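Local coordinates for protein acyl-CoA dehydrogenase FadE3 (Mycobacterium smegmatis, PDB 4IV6) that belongs to the acyl-CoA dehydrogenase family of flavoproteins and binds dihydroflavine-adenine dinucleotide in a four-chain assembly, at residues G54-E59 / G91-S96. Sequence-based numbering, arbitrary orientation.
Sequences GLAIPE and GHTVVS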
loop_
_atom_site.group_PDB
_atom_site.type_symbol
_atom_site.label_atom_id
_atom_site.label_comp_id
_atom_site.label_asym_id
_atom_site.label_seq_id
_atom_site.Cartn_x
_atom_site.Cartn_y
_atom_site.Cartn_z
ATOM N N GLY B 54 -32.268 9.328 20.909
ATOM C CA GLY B 54 -32.604 10.740 21.104
ATOM C C GLY B 54 -31.380 11.634 21.161
ATOM O O GLY B 54 -31.469 12.797 21.528
ATOM N N LEU B 55 -30.220 11.106 20.778
ATOM C CA LEU B 55 -28.959 11.854 20.897
ATOM C C LEU B 55 -28.900 13.120 20.052
ATOM O O LEU B 55 -28.108 13.997 20.331
ATOM C CB LEU B 55 -27.758 10.970 20.538
ATOM C CG LEU B 55 -27.442 9.823 21.491
ATOM C CD1 LEU B 55 -26.425 8.896 20.865
ATOM C CD2 LEU B 55 -26.940 10.336 22.815
ATOM N N ALA B 56 -29.694 13.207 18.995
ATOM C CA ALA B 56 -29.711 14.417 18.194
ATOM C C ALA B 56 -31.013 15.239 18.340
ATOM O O ALA B 56 -31.250 16.156 17.569
ATOM C CB ALA B 56 -29.461 14.073 16.735
ATOM N N ILE B 57 -31.823 14.934 19.342
ATOM C CA ILE B 57 -33.165 15.531 19.453
ATOM C C ILE B 57 -33.262 16.442 20.686
ATOM O O ILE B 57 -33.291 15.959 21.820
ATOM C CB ILE B 57 -34.268 14.441 19.475
ATOM C CG1 ILE B 57 -34.247 13.657 18.155
ATOM C CG2 ILE B 57 -35.636 15.064 19.695
ATOM C CD1 ILE B 57 -35.196 12.476 18.111
ATOM N N PRO B 58 -33.317 17.766 20.466
ATOM C CA PRO B 58 -33.332 18.711 21.582
ATOM C C PRO B 58 -34.720 18.924 22.154
ATOM O O PRO B 58 -35.705 18.441 21.604
ATOM C CB PRO B 58 -32.866 20.002 20.930
ATOM C CG PRO B 58 -33.507 19.919 19.591
ATOM C CD PRO B 58 -33.418 18.470 19.181
ATOM N N GLU B 59 -34.779 19.660 23.262
ATOM C CA GLU B 59 -36.040 20.135 23.812
ATOM C C GLU B 59 -36.646 21.100 22.811
ATOM O O GLU B 59 -35.928 21.787 22.118
ATOM C CB GLU B 59 -35.816 20.878 25.124
ATOM C CG GLU B 59 -35.156 20.063 26.217
ATOM C CD GLU B 59 -34.910 20.891 27.463
ATOM O OE1 GLU B 59 -35.533 21.962 27.606
ATOM O OE2 GLU B 59 -34.085 20.484 28.298
ATOM N N GLY B 91 -29.112 5.667 10.578
ATOM C CA GLY B 91 -30.196 6.255 9.799
ATOM C C GLY B 91 -31.249 6.992 10.616
ATOM O O GLY B 91 -31.764 8.023 10.185
ATOM N N HIS B 92 -31.567 6.478 11.804
ATOM C CA HIS B 92 -32.510 7.128 12.701
ATOM C C HIS B 92 -32.008 8.508 13.082
ATOM O O HIS B 92 -32.753 9.480 13.074
ATOM C CB HIS B 92 -32.705 6.259 13.941
ATOM C CG HIS B 92 -33.601 6.836 14.979
ATOM N ND1 HIS B 92 -34.948 6.538 15.056
ATOM C CD2 HIS B 92 -33.331 7.631 16.040
ATOM C CE1 HIS B 92 -35.475 7.159 16.097
ATOM N NE2 HIS B 92 -34.507 7.820 16.718
ATOM N N THR B 93 -30.728 8.607 13.396
ATOM C CA THR B 93 -30.122 9.914 13.687
ATOM C C THR B 93 -30.187 10.880 12.483
ATOM O O THR B 93 -30.507 12.069 12.619
ATOM C CB THR B 93 -28.656 9.755 14.128
ATOM O OG1 THR B 93 -28.552 8.724 15.140
ATOM C CG2 THR B 93 -28.136 11.057 14.670
ATOM N N VAL B 94 -29.880 10.367 11.310
ATOM C CA VAL B 94 -29.918 11.191 10.115
ATOM C C VAL B 94 -31.342 11.713 9.903
ATOM O O VAL B 94 -31.521 12.892 9.636
ATOM C CB VAL B 94 -29.389 10.426 8.893
ATOM C CG1 VAL B 94 -29.564 11.236 7.632
ATOM C CG2 VAL B 94 -27.907 10.084 9.088
ATOM N N VAL B 95 -32.355 10.852 10.065
ATOM C CA VAL B 95 -33.744 11.305 9.894
ATOM C C VAL B 95 -34.101 12.337 10.953
ATOM O O VAL B 95 -34.781 13.331 10.639
ATOM C CB VAL B 95 -34.778 10.154 9.935
ATOM C CG1 VAL B 95 -36.198 10.697 9.859
ATOM C CG2 VAL B 95 -34.526 9.177 8.809
ATOM N N SER B 96 -33.662 12.110 12.202
ATOM C CA SER B 96 -33.861 13.076 13.266
ATOM C C SER B 96 -33.351 14.442 12.817
ATOM O O SER B 96 -34.031 15.452 12.955
ATOM C CB SER B 96 -33.176 12.653 14.585
ATOM O OG SER B 96 -33.681 11.438 15.113
HETATM O O HOH W 1 -31.432 11.233 17.666
#
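With CG1 beside the backbone N and CG2 anti to it (chi1 -62°), and the chain extended beyond (chi2 174°), Ile57 brings CD1 against the hydroxyl of Ser96, 3.5 Å from OG. The serine hydroxyl also lies beside its own backbone N, which folds it back along helix 83-102 to donate to the carbonyl O of His92, one turn earlier, at 3.0 Å from OG. That bond arrives well above the carbonyl plane, while Ser96 N reaches the same oxygen from the opposite face, so two donors of one residue grip a single acceptor. Beside this pair in the loop, Ala56 points its methyl at the helix and meets the methyl branch of Thr93, CB to CG2 3.9 Å; the threonine hydroxyl is engaged with Met89 O and Tyr71 OH. A type I turn from Gly54 to Ile57 presents these two loop side chains in succession. No direct hydrogen bond crosses the interface. Instead a water accepts from Ala56 N at 2.9 Å and gives a weak bond to Ser96 OG. Leu112, Met115 and Ala116 of helix 105-116 also pack on Ile57, so the loop is joined to that helix as well as to helix 83-102 in the N-terminal domain. The pairing illustrates how a serine inside a helix can face an aliphatic chain: its proton is spent on its own helix, and water serves the loop amide.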